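Local atomic coordinates of putative branched-chain amino acid ABC transporter (Chromobacterium violaceum, PDB entry 4PYR), a protein that is of unproven function but belongs to the LppC family of periplasmic-binding-protein-like lipoproteins, holds a bound glutathione and may regulate an enzyme. Residues K1-V6 / V56-N61; G5-A10 / V41-D46; D46-R51 / R69-K74; V62-L67 / L84-V89. All coordinates share one frame; numbering follows the deposited sequence.

Contact 1 (K1-V6 / V56-N61)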
loop_
_atom_site.group_PDB
_atom_site.type_symbol
_atom_site.label_atom_id
_atom_site.label_comp_id
_atom_site.label_asym_id
_atom_site.label_seq_id
_atom_site.Cartn_x
_atom_site.Cartn_y
_atom_site.Cartn_z
ATOM N N LYS A 1 -28.877 -6.196 -8.304
ATOM C CA LYS A 1 -27.463 -5.681 -8.429
ATOM C C LYS A 1 -26.702 -5.381 -7.123
ATOM O O LYS A 1 -27.216 -5.627 -6.018
ATOM C CB LYS A 1 -27.368 -4.532 -9.468
ATOM C CG LYS A 1 -27.781 -3.113 -9.084
ATOM C CD LYS A 1 -27.461 -2.208 -10.277
ATOM C CE LYS A 1 -27.871 -0.753 -10.100
ATOM N NZ LYS A 1 -26.707 0.167 -9.902
ATOM N N VAL A 2 -25.491 -4.903 -7.272
ATOM C CA VAL A 2 -24.481 -4.721 -6.209
ATOM C C VAL A 2 -24.755 -3.466 -5.388
ATOM O O VAL A 2 -24.889 -2.335 -5.934
ATOM C CB VAL A 2 -23.045 -4.690 -6.770
ATOM C CG1 VAL A 2 -22.017 -4.605 -5.638
ATOM C CG2 VAL A 2 -22.796 -5.915 -7.654
ATOM N N ARG A 3 -24.894 -3.704 -4.087
ATOM C CA ARG A 3 -25.061 -2.657 -3.096
ATOM C C ARG A 3 -23.891 -2.723 -2.114
ATOM O O ARG A 3 -23.708 -3.656 -1.397
ATOM C CB ARG A 3 -26.418 -2.761 -2.399
ATOM C CG ARG A 3 -27.587 -2.651 -3.367
ATOM C CD ARG A 3 -28.653 -1.601 -3.027
ATOM N NE ARG A 3 -28.756 -1.261 -1.604
ATOM C CZ ARG A 3 -29.606 -1.783 -0.737
ATOM N NH1 ARG A 3 -29.555 -1.363 0.520
ATOM N NH2 ARG A 3 -30.503 -2.707 -1.097
ATOM N N ILE A 4 -23.055 -1.711 -2.134
ATOM C CA ILE A 4 -21.832 -1.729 -1.327
ATOM C C ILE A 4 -22.026 -0.887 -0.089
ATOM O O ILE A 4 -22.346 0.282 -0.182
ATOM C CB ILE A 4 -20.652 -1.101 -2.111
ATOM C CG1 ILE A 4 -20.430 -1.833 -3.448
ATOM C CG2 ILE A 4 -19.343 -1.120 -1.296
ATOM C CD1 ILE A 4 -19.376 -1.164 -4.323
ATOM N N GLY A 5 -21.810 -1.462 1.084
ATOM C CA GLY A 5 -21.852 -0.659 2.291
ATOM C C GLY A 5 -20.468 -0.130 2.499
ATOM O O GLY A 5 -19.510 -0.882 2.492
ATOM N N VAL A 6 -20.359 1.195 2.605
ATOM C CA VAL A 6 -19.063 1.868 2.790
ATOM C C VAL A 6 -19.032 2.329 4.247
ATOM O O VAL A 6 -19.685 3.290 4.600
ATOM C CB VAL A 6 -18.903 3.036 1.820
ATOM C CG1 VAL A 6 -17.469 3.573 1.956
ATOM C CG2 VAL A 6 -19.182 2.624 0.388
ATOM N N VAL A 56 -26.180 -4.568 6.343
ATOM C CA VAL A 56 -26.555 -5.894 5.835
ATOM C C VAL A 56 -28.071 -6.100 5.875
ATOM O O VAL A 56 -28.671 -6.563 4.890
ATOM C CB VAL A 56 -25.827 -6.971 6.656
ATOM C CG1 VAL A 56 -26.427 -8.372 6.439
ATOM C CG2 VAL A 56 -24.358 -6.970 6.310
ATOM N N ALA A 57 -28.686 -5.751 7.005
ATOM C CA ALA A 57 -30.133 -5.759 7.128
ATOM C C ALA A 57 -30.780 -4.899 6.043
ATOM O O ALA A 57 -31.855 -5.204 5.604
ATOM C CB ALA A 57 -30.578 -5.299 8.519
ATOM N N ASP A 58 -30.111 -3.831 5.593
ATOM C CA ASP A 58 -30.675 -3.002 4.530
ATOM C C ASP A 58 -30.331 -3.451 3.096
ATOM O O ASP A 58 -30.605 -2.724 2.159
ATOM C CB ASP A 58 -30.260 -1.533 4.705
ATOM C CG ASP A 58 -31.184 -0.584 3.937
ATOM O OD1 ASP A 58 -32.358 -0.425 4.334
ATOM O OD2 ASP A 58 -30.701 -0.004 2.923
ATOM N N GLY A 59 -29.708 -4.609 2.910
ATOM C CA GLY A 59 -29.565 -5.174 1.569
ATOM C C GLY A 59 -28.184 -5.007 0.961
ATOM O O GLY A 59 -27.973 -5.355 -0.204
ATOM N N VAL A 60 -27.239 -4.455 1.730
ATOM C CA VAL A 60 -25.838 -4.454 1.332
ATOM C C VAL A 60 -25.346 -5.891 1.062
ATOM O O VAL A 60 -25.617 -6.814 1.857
ATOM C CB VAL A 60 -25.014 -3.719 2.414
ATOM C CG1 VAL A 60 -23.531 -4.003 2.339
ATOM C CG2 VAL A 60 -25.330 -2.227 2.340
ATOM N N ASN A 61 -24.694 -6.112 -0.073
ATOM C CA ASN A 61 -24.120 -7.435 -0.352
ATOM C C ASN A 61 -22.598 -7.521 -0.422
ATOM O O ASN A 61 -22.068 -8.602 -0.665
ATOM C CB ASN A 61 -24.791 -8.066 -1.569
ATOM C CG ASN A 61 -24.912 -7.116 -2.733
ATOM O OD1 ASN A 61 -24.116 -6.222 -2.875
ATOM N ND2 ASN A 61 -25.919 -7.305 -3.563
#

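Contact 2 (G5-A10 / V41-D46)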
loop_
_atom_site.group_PDB
_atom_site.type_symbol
_atom_site.label_atom_id
_atom_site.label_comp_id
_atom_site.label_asym_id
_atom_site.label_seq_id
_atom_site.Cartn_x
_atom_site.Cartn_y
_atom_site.Cartn_z
ATOM N N GLY A 5 -21.810 -1.462 1.084
ATOM C CA GLY A 5 -21.852 -0.659 2.291
ATOM C C GLY A 5 -20.468 -0.130 2.499
ATOM O O GLY A 5 -19.510 -0.882 2.492
ATOM N N VAL A 6 -20.359 1.195 2.605
ATOM C CA VAL A 6 -19.063 1.868 2.790
ATOM C C VAL A 6 -19.032 2.329 4.247
ATOM O O VAL A 6 -19.685 3.290 4.600
ATOM C CB VAL A 6 -18.903 3.036 1.820
ATOM C CG1 VAL A 6 -17.469 3.573 1.956
ATOM C CG2 VAL A 6 -19.182 2.624 0.388
ATOM N N ILE A 7 -18.341 1.568 5.091
ATOM C CA ILE A 7 -18.403 1.700 6.533
ATOM C C ILE A 7 -17.025 2.111 7.022
ATOM O O ILE A 7 -16.121 1.296 7.213
ATOM C CB ILE A 7 -18.827 0.335 7.154
ATOM C CG1 ILE A 7 -20.161 -0.053 6.523
ATOM C CG2 ILE A 7 -18.981 0.480 8.640
ATOM C CD1 ILE A 7 -20.793 -1.320 7.031
ATOM N N LEU A 8 -16.883 3.421 7.230
ATOM C CA LEU A 8 -15.594 4.036 7.541
ATOM C C LEU A 8 -15.790 5.021 8.685
ATOM O O LEU A 8 -16.891 5.451 8.960
ATOM C CB LEU A 8 -15.022 4.723 6.328
ATOM C CG LEU A 8 -14.702 3.805 5.140
ATOM C CD1 LEU A 8 -14.303 4.582 3.895
ATOM C CD2 LEU A 8 -13.632 2.769 5.486
ATOM N N PRO A 9 -14.693 5.362 9.389
ATOM C CA PRO A 9 -14.780 6.312 10.500
ATOM C C PRO A 9 -15.313 7.686 10.106
ATOM O O PRO A 9 -15.057 8.122 8.985
ATOM C CB PRO A 9 -13.322 6.413 10.986
ATOM C CG PRO A 9 -12.666 5.156 10.530
ATOM C CD PRO A 9 -13.338 4.793 9.250
ATOM N N ALA A 10 -16.051 8.314 11.022
ATOM C CA ALA A 10 -16.508 9.686 10.859
ATOM C C ALA A 10 -15.341 10.686 10.862
ATOM O O ALA A 10 -14.234 10.408 11.303
ATOM C CB ALA A 10 -17.485 10.045 11.967
ATOM N N VAL A 41 -22.260 4.763 5.598
ATOM C CA VAL A 41 -22.500 5.049 6.990
ATOM C C VAL A 41 -21.159 5.210 7.711
ATOM O O VAL A 41 -20.140 4.591 7.358
ATOM C CB VAL A 41 -23.357 3.951 7.625
ATOM C CG1 VAL A 41 -22.559 2.681 7.686
ATOM C CG2 VAL A 41 -23.864 4.360 9.003
ATOM N N ASP A 42 -21.159 6.109 8.679
ATOM C CA ASP A 42 -20.006 6.241 9.570
ATOM C C ASP A 42 -20.057 5.217 10.686
ATOM O O ASP A 42 -21.077 5.097 11.319
ATOM C CB ASP A 42 -19.988 7.609 10.230
ATOM C CG ASP A 42 -19.664 8.714 9.262
ATOM O OD1 ASP A 42 -19.211 8.418 8.148
ATOM O OD2 ASP A 42 -19.835 9.881 9.645
ATOM N N ALA A 43 -18.953 4.509 10.927
ATOM C CA ALA A 43 -18.851 3.621 12.064
ATOM C C ALA A 43 -17.387 3.322 12.317
ATOM O O ALA A 43 -16.563 3.210 11.370
ATOM C CB ALA A 43 -19.579 2.302 11.764
ATOM N N THR A 44 -17.074 3.115 13.583
ATOM C CA THR A 44 -15.784 2.587 13.977
ATOM C C THR A 44 -15.947 2.065 15.403
ATOM O O THR A 44 -16.855 2.478 16.117
ATOM C CB THR A 44 -14.676 3.665 13.912
ATOM O OG1 THR A 44 -13.391 3.067 14.103
ATOM C CG2 THR A 44 -14.874 4.678 14.946
ATOM N N GLY A 45 -15.074 1.129 15.769
ATOM C CA GLY A 45 -14.992 0.540 17.090
ATOM C C GLY A 45 -16.312 0.106 17.705
ATOM O O GLY A 45 -16.974 -0.802 17.217
ATOM N N ASP A 46 -16.700 0.826 18.747
ATOM C CA ASP A 46 -17.842 0.501 19.594
ATOM C C ASP A 46 -19.196 0.321 18.880
ATOM O O ASP A 46 -20.096 -0.307 19.452
ATOM C CB ASP A 46 -17.990 1.623 20.656
ATOM C CG ASP A 46 -18.187 1.115 22.066
ATOM O OD1 ASP A 46 -18.034 -0.100 22.357
ATOM O OD2 ASP A 46 -18.464 1.979 22.909
HETATM O O HOH W 1 -15.060 1.507 9.837
#

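Contact 3 (D46-R51 / R69-K74)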
loop_
_atom_site.group_PDB
_atom_site.type_symbol
_atom_site.label_atom_id
_atom_site.label_comp_id
_atom_site.label_asym_id
_atom_site.label_seq_id
_atom_site.Cartn_x
_atom_site.Cartn_y
_atom_site.Cartn_z
ATOM N N ASP A 46 -16.700 0.826 18.747
ATOM C CA ASP A 46 -17.842 0.501 19.594
ATOM C C ASP A 46 -19.196 0.321 18.880
ATOM O O ASP A 46 -20.096 -0.307 19.452
ATOM C CB ASP A 46 -17.990 1.623 20.656
ATOM C CG ASP A 46 -18.187 1.115 22.066
ATOM O OD1 ASP A 46 -18.034 -0.100 22.357
ATOM O OD2 ASP A 46 -18.464 1.979 22.909
ATOM N N ASN A 47 -19.378 0.921 17.702
ATOM C CA ASN A 47 -20.632 0.759 16.942
ATOM C C ASN A 47 -20.502 0.050 15.594
ATOM O O ASN A 47 -21.487 -0.054 14.861
ATOM C CB ASN A 47 -21.333 2.112 16.730
ATOM C CG ASN A 47 -20.581 3.037 15.798
ATOM O OD1 ASN A 47 -19.635 2.664 15.081
ATOM N ND2 ASN A 47 -21.026 4.264 15.787
ATOM N N VAL A 48 -19.292 -0.406 15.263
ATOM C CA VAL A 48 -19.018 -0.930 13.920
ATOM C C VAL A 48 -19.840 -2.171 13.667
ATOM O O VAL A 48 -20.397 -2.326 12.593
ATOM C CB VAL A 48 -17.525 -1.171 13.683
ATOM C CG1 VAL A 48 -17.033 -2.386 14.449
ATOM C CG2 VAL A 48 -17.252 -1.341 12.201
ATOM N N VAL A 49 -19.985 -3.032 14.675
ATOM C CA VAL A 49 -20.779 -4.244 14.476
ATOM C C VAL A 49 -22.236 -3.885 14.248
ATOM O O VAL A 49 -22.856 -4.379 13.338
ATOM C CB VAL A 49 -20.697 -5.221 15.671
ATOM C CG1 VAL A 49 -21.769 -6.297 15.566
ATOM C CG2 VAL A 49 -19.316 -5.850 15.760
ATOM N N GLU A 50 -22.782 -3.026 15.100
ATOM C CA GLU A 50 -24.186 -2.622 14.956
ATOM C C GLU A 50 -24.513 -1.964 13.600
ATOM O O GLU A 50 -25.559 -2.217 13.009
ATOM C CB GLU A 50 -24.537 -1.657 16.086
ATOM C CG GLU A 50 -26.015 -1.407 16.273
ATOM C CD GLU A 50 -26.273 -0.650 17.556
ATOM O OE1 GLU A 50 -25.275 -0.148 18.146
ATOM O OE2 GLU A 50 -27.452 -0.561 17.992
ATOM N N ARG A 51 -23.619 -1.112 13.118
ATOM C CA ARG A 51 -23.888 -0.409 11.873
ATOM C C ARG A 51 -23.607 -1.292 10.662
ATOM O O ARG A 51 -24.258 -1.149 9.637
ATOM C CB ARG A 51 -23.125 0.910 11.837
ATOM C CG ARG A 51 -23.693 1.810 12.911
ATOM C CD ARG A 51 -23.259 3.233 12.793
ATOM N NE ARG A 51 -23.905 4.015 13.828
ATOM C CZ ARG A 51 -23.711 5.306 14.018
ATOM N NH1 ARG A 51 -22.857 5.959 13.239
ATOM N NH2 ARG A 51 -24.356 5.932 14.991
ATOM N N ARG A 69 -7.660 -0.939 13.010
ATOM C CA ARG A 69 -7.319 -2.315 13.434
ATOM C C ARG A 69 -8.302 -2.863 14.441
ATOM O O ARG A 69 -8.778 -3.972 14.303
ATOM C CB ARG A 69 -5.908 -2.385 14.018
ATOM C CG ARG A 69 -4.818 -2.514 12.969
ATOM C CD ARG A 69 -3.599 -3.240 13.525
ATOM N N ASP A 70 -8.615 -2.071 15.462
ATOM C CA ASP A 70 -9.485 -2.524 16.536
ATOM C C ASP A 70 -10.906 -2.788 16.051
ATOM O O ASP A 70 -11.536 -3.712 16.494
ATOM C CB ASP A 70 -9.497 -1.517 17.689
ATOM C CG ASP A 70 -9.887 -2.140 18.991
ATOM O OD1 ASP A 70 -9.246 -3.134 19.367
ATOM O OD2 ASP A 70 -10.816 -1.616 19.638
ATOM N N SER A 71 -11.425 -1.987 15.112
ATOM C CA SER A 71 -12.733 -2.273 14.507
ATOM C C SER A 71 -12.791 -3.603 13.758
ATOM O O SER A 71 -13.835 -4.263 13.733
ATOM C CB SER A 71 -13.080 -1.204 13.458
ATOM O OG SER A 71 -13.310 0.027 14.079
ATOM N N ILE A 72 -11.694 -3.933 13.081
ATOM C CA ILE A 72 -11.592 -5.184 12.348
ATOM C C ILE A 72 -11.761 -6.394 13.274
ATOM O O ILE A 72 -12.541 -7.288 12.958
ATOM C CB ILE A 72 -10.294 -5.239 11.522
ATOM C CG1 ILE A 72 -10.380 -4.214 10.389
ATOM C CG2 ILE A 72 -10.041 -6.641 10.999
ATOM C CD1 ILE A 72 -9.076 -3.959 9.670
ATOM N N VAL A 73 -11.051 -6.388 14.410
ATOM C CA VAL A 73 -11.116 -7.459 15.410
ATOM C C VAL A 73 -12.520 -7.624 15.987
ATOM O O VAL A 73 -13.012 -8.746 16.135
ATOM C CB VAL A 73 -10.131 -7.204 16.563
ATOM C CG1 VAL A 73 -10.302 -8.253 17.650
ATOM C CG2 VAL A 73 -8.694 -7.222 16.044
ATOM N N LYS A 74 -13.151 -6.505 16.334
ATOM C CA LYS A 74 -14.515 -6.508 16.884
ATOM C C LYS A 74 -15.550 -7.040 15.910
ATOM O O LYS A 74 -16.561 -7.603 16.328
ATOM C CB LYS A 74 -14.932 -5.082 17.302
ATOM C CG LYS A 74 -14.178 -4.562 18.513
ATOM C CD LYS A 74 -14.640 -3.164 18.920
ATOM C CE LYS A 74 -14.146 -2.782 20.304
ATOM N NZ LYS A 74 -14.640 -3.704 21.345
#

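Contact 4 (V62-L67 / L84-V89). With GSH (glutathione), chain B.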
loop_
_atom_site.group_PDB
_atom_site.type_symbol
_atom_site.label_atom_id
_atom_site.label_comp_id
_atom_site.label_asym_id
_atom_site.label_seq_id
_atom_site.Cartn_x
_atom_site.Cartn_y
_atom_site.Cartn_z
ATOM N N VAL A 62 -21.905 -6.388 -0.191
ATOM C CA VAL A 62 -20.468 -6.395 0.039
ATOM C C VAL A 62 -20.169 -5.108 0.823
ATOM O O VAL A 62 -20.945 -4.174 0.765
ATOM C CB VAL A 62 -19.726 -6.378 -1.316
ATOM C CG1 VAL A 62 -20.169 -5.180 -2.146
ATOM C CG2 VAL A 62 -18.218 -6.487 -1.185
ATOM N N VAL A 63 -19.106 -5.139 1.598
ATOM C CA VAL A 63 -18.720 -4.005 2.433
ATOM C C VAL A 63 -17.283 -3.609 2.185
ATOM O O VAL A 63 -16.432 -4.455 1.960
ATOM C CB VAL A 63 -18.963 -4.346 3.924
ATOM C CG1 VAL A 63 -18.232 -3.385 4.848
ATOM C CG2 VAL A 63 -20.453 -4.325 4.233
ATOM N N ILE A 64 -17.067 -2.281 2.126
ATOM C CA ILE A 64 -15.731 -1.683 2.168
ATOM C C ILE A 64 -15.579 -1.097 3.559
ATOM O O ILE A 64 -16.439 -0.337 4.010
ATOM C CB ILE A 64 -15.580 -0.564 1.126
ATOM C CG1 ILE A 64 -15.607 -1.210 -0.265
ATOM C CG2 ILE A 64 -14.275 0.224 1.368
ATOM C CD1 ILE A 64 -15.795 -0.181 -1.374
ATOM N N GLY A 65 -14.502 -1.498 4.235
ATOM C CA GLY A 65 -14.296 -1.133 5.614
ATOM C C GLY A 65 -14.307 -2.367 6.481
ATOM O O GLY A 65 -14.663 -3.444 6.021
ATOM N N PRO A 66 -13.920 -2.202 7.741
ATOM C CA PRO A 66 -13.518 -0.973 8.420
ATOM C C PRO A 66 -12.062 -0.578 8.189
ATOM O O PRO A 66 -11.317 -1.218 7.447
ATOM C CB PRO A 66 -13.678 -1.311 9.920
ATOM C CG PRO A 66 -14.058 -2.729 10.010
ATOM C CD PRO A 66 -13.926 -3.339 8.652
ATOM N N LEU A 67 -11.699 0.525 8.827
ATOM C CA LEU A 67 -10.375 1.106 8.649
ATOM C C LEU A 67 -9.452 0.860 9.824
ATOM O O LEU A 67 -8.268 0.598 9.612
ATOM C CB LEU A 67 -10.496 2.594 8.340
ATOM C CG LEU A 67 -9.220 3.321 7.924
ATOM C CD1 LEU A 67 -8.540 2.665 6.724
ATOM C CD2 LEU A 67 -9.549 4.768 7.588
ATOM N N LEU A 84 -14.303 -6.091 2.709
ATOM C CA LEU A 84 -12.959 -5.651 2.369
ATOM C C LEU A 84 -12.498 -4.626 3.378
ATOM O O LEU A 84 -12.700 -3.404 3.197
ATOM C CB LEU A 84 -12.934 -5.078 0.943
ATOM C CG LEU A 84 -11.531 -4.801 0.463
ATOM C CD1 LEU A 84 -10.702 -6.032 0.193
ATOM C CD2 LEU A 84 -11.688 -3.952 -0.798
ATOM N N ALA A 85 -11.860 -5.106 4.440
ATOM C CA ALA A 85 -11.205 -4.205 5.388
ATOM C C ALA A 85 -10.013 -3.491 4.753
ATOM O O ALA A 85 -9.354 -3.991 3.851
ATOM C CB ALA A 85 -10.787 -4.970 6.636
ATOM N N LEU A 86 -9.731 -2.285 5.262
ATOM C CA LEU A 86 -8.663 -1.491 4.681
ATOM C C LEU A 86 -7.491 -1.372 5.620
ATOM O O LEU A 86 -6.771 -0.371 5.631
ATOM C CB LEU A 86 -9.209 -0.120 4.257
ATOM C CG LEU A 86 -10.325 -0.152 3.187
ATOM C CD1 LEU A 86 -10.787 1.268 2.832
ATOM C CD2 LEU A 86 -9.836 -0.861 1.934
ATOM N N ASN A 87 -7.321 -2.407 6.427
ATOM C CA ASN A 87 -6.136 -2.593 7.247
ATOM C C ASN A 87 -5.924 -4.092 7.365
ATOM O O ASN A 87 -6.778 -4.860 6.949
ATOM C CB ASN A 87 -6.284 -1.901 8.623
ATOM C CG ASN A 87 -4.956 -1.790 9.336
ATOM O OD1 ASN A 87 -4.383 -2.786 9.831
ATOM N ND2 ASN A 87 -4.426 -0.606 9.336
ATOM N N SER A 88 -4.781 -4.505 7.917
ATOM C CA SER A 88 -4.512 -5.919 8.157
ATOM C C SER A 88 -5.545 -6.444 9.087
ATOM O O SER A 88 -5.965 -5.739 10.006
ATOM C CB SER A 88 -3.159 -6.095 8.815
ATOM O OG SER A 88 -2.151 -5.566 7.978
ATOM N N VAL A 89 -5.981 -7.674 8.861
ATOM C CA VAL A 89 -6.680 -8.371 9.913
ATOM C C VAL A 89 -5.557 -8.799 10.858
ATOM O O VAL A 89 -4.680 -9.569 10.458
ATOM C CB VAL A 89 -7.593 -9.534 9.403
ATOM C CG1 VAL A 89 -8.423 -9.051 8.218
ATOM C CG2 VAL A 89 -6.832 -10.847 9.119
HETATM N N1 GSH B . 1.357 -5.090 11.218
HETATM C CA1 GSH B . 2.114 -3.860 11.305
HETATM C C1 GSH B . 3.386 -4.028 12.111
HETATM O O11 GSH B . 4.228 -4.914 11.802
HETATM O O12 GSH B . 3.596 -3.236 13.060
HETATM C CB1 GSH B . 1.254 -2.744 11.913
HETATM C CG1 GSH B . -0.052 -2.492 11.161
HETATM C CD1 GSH B . 0.218 -1.991 9.775
HETATM O OE1 GSH B . 1.367 -1.986 9.356
HETATM N N2 GSH B . -0.876 -1.568 9.103
HETATM C CA2 GSH B . -0.889 -1.026 7.737
HETATM C C2 GSH B . -1.152 0.449 7.788
HETATM O O2 GSH B . -0.661 0.912 8.823
HETATM C CB2 GSH B . -1.930 -1.760 6.913
HETATM S SG2 GSH B . -2.218 -3.386 7.594
HETATM N N3 GSH B . -1.836 1.212 6.855
HETATM C CA3 GSH B . -2.352 0.898 5.489
HETATM C C3 GSH B . -3.775 1.357 5.161
HETATM O O31 GSH B . -4.092 1.677 3.970
HETATM O O32 GSH B . -4.609 1.412 6.087
#

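Contact 1 (K1-V6 / V56-N61)
R3 and N61 join the first strand, 2-8, to the turn that follows helix 48-57. That helix ends in a Schellman motif. G59 is its C-prime residue with positive phi, and G59 N bonds back to V56 O. The R3 side chain runs over this turn. Its CB lies 3.7 Å from G59 O, and CG stays near the same oxygen. CG sits anti to the carbonyl carbon, chi1 -60°. The chain then bends at chi2 (-127°), which sets CD, and at chi3, which sets NE. The guanidinium lies by D58. One face of the guanidinium looks onto the peptide between G59 and V60, toward the rim of the group. NH1 makes a salt bridge to D58 OD2 at 3.0 Å. The two charged groups are turned 77° apart, so they do not meet as a flat pair. NH1 also lies at the carbonyl oxygen of D58, but the modelled separation is too short to be trusted in detail. NH2 is farther from that oxygen.

N61 takes hold of the strand edge at three points. Its backbone N donates to R3 O at 3.0 Å, in the carbonyl plane. Its side-chain OD1 accepts from R3 N at 2.9 Å, and ND2 gives a longer bond to K1 O at 3.2 Å. The other edge of the strand pairs with 36-42, through V2 and I4. I4 points away from the turn and packs on helix 245-265. V60 closes the contact from the turn side, its methyl CG1 3.3 Å from G5 N.

Contact 2 (G5-A10 / V41-D46)
I7 and L8 pair with V41 and D42 as neighbouring parallel strands at one side of a five-stranded sheet, where 36-42 is the outermost strand. V41 N donates to V6 O at 3.1 Å. The return bond, L8 N to V41 O, is weak at 3.5 Å. A43 N carries the ladder past the strand end, bonding to L8 O at 3.0 Å from above the carbonyl plane. I7 and V41 lie side by side and point the same way, CG1 to CG1 at 3.8 Å. On I7 the branch CG2 is anti to the backbone N and meets A43 CB at 3.7 Å. This face of the sheet lies under helix 48-57, whose Y52 and A55 touch I7. The two are the strands of a beta-alpha-beta unit, linked by helix 16-33. That helix packs on the other face, where A19 and V22 meet L8. R23 of the same helix also bonds to V6 O and V41 O. One water donates to both I7 O, at 2.8 Å, and A43 O, bridging the two backbones. On the L8 side, D42 OD2 rests against the methyl of A10, 3.3 Å from its CB.

Contact 3 (D46-R51 / R69-K74)
Helices 48-57 and 69-75, two connecting helices of the first lobe, meet through V48 and V49 of one and S71 and K74 of the other. The contact is small and no hydrogen bond crosses it. V48 points toward the second helix. Its CG1 stands between the backbone N and the carbonyl carbon, chi1 73°. From there it reaches S71 O at 3.8 Å and S71 CB at 4.2 Å. The same methyl is 4.5 Å from K74 CB, so one methyl meets residues about a turn apart, S71 and K74. V49 comes in one residue later. Its CG2, anti to the carbonyl carbon, lies against K74 O at 3.3 Å.

K74 runs back toward the start of helix 48-57. Its CD passes 4.5 Å from D46 N. Beyond that the amine NZ comes within 5.1 Å of D46 OD1. The charges are opposite, but this is too far for a salt bridge, and any attraction is probably modest. Polar links gather beside the helix pair instead. S71 OG bonds to S68 OG, and also to G45 N and T44 OG1 in the loop just before D46. N47 OD1 takes T44 N, and N47 ND2 lies over the centre of the R51 guanidinium face. S71 thus ties the loop to helix 69-75, while R51 NH1, bonded to D42 O, ties helix 48-57 to the end of strand 36-42. The helices themselves meet largely through valine methyls set against backbone carbonyl oxygens. Such neighbouring helices, laid on one face of a parallel sheet, are typical of the Rossmann-like lobes of periplasmic binding proteins.

Contact 4 (V62-L67 / L84-V89)
L84 N donates to V63 O at 2.8 Å in a nearly straight bond, 175° at the hydrogen. L84 O answers by accepting G65 N, also at 2.8 Å, with the donor above the carbonyl plane. These two bonds make the parallel pairing of strands 62-64 and 83-85, with I64 and L84 on the same face. The peptide between G65 and P66 is cis. Past it P66 O takes L86 N at 2.9 Å, the donor nearly along the C=O axis. The backbones thus remain joined beyond the strand ends.

Side-chain packing flanks the ladder. L86 CD1 touches I64 CG2 at 3.9 Å. From the other segment L67 crosses L86 at a slant. Its CG is anti to the backbone N, chi1 -171°, and the branch CD1 reaches L86 CB at 3.8 Å. On the side of helix 69-75, P66 CD meets A85 CB at 4.1 Å. N87 CB sits against L67 O at 3.3 Å. I64 and L84 both pack on A257 of helix 245-265.

L86, N87 and S88 then line the glutathione pocket. L86 O is 2.8 Å from O32 of the ligand. The sulfur of glutathione lies near N87 and S88, but its modelled approach to S88 is too close and remains doubtful. R137 NH2 also bonds to the ligand. Loops leaving the C-terminal ends of parallel strands and facing a bound ligand are typical of the cleft in periplasmic-binding-protein folds.

All four contacts belong to one lobe, built on the parallel sheet ordered 36-42, 2-8, 62-64, 83-85, 99-101. Contacts 1 and 2 start from the same strand, 2-8, with centres about 14 Å apart, and share G5 and V6. Contact 4 adds the next pair of strands. It joins contacts 1 and 2 through their shared G5, whose O and N bond to I64 N and V62 O. Contact 3 lies on the helices, about 8 Å from contact 2 and 11 Å from contact 4, between centres. Along the chain, contact 3 opens after contact 2 closes, and its segments alternate with those of contacts 1 and 4. Only contact 4 includes residues of the glutathione pocket.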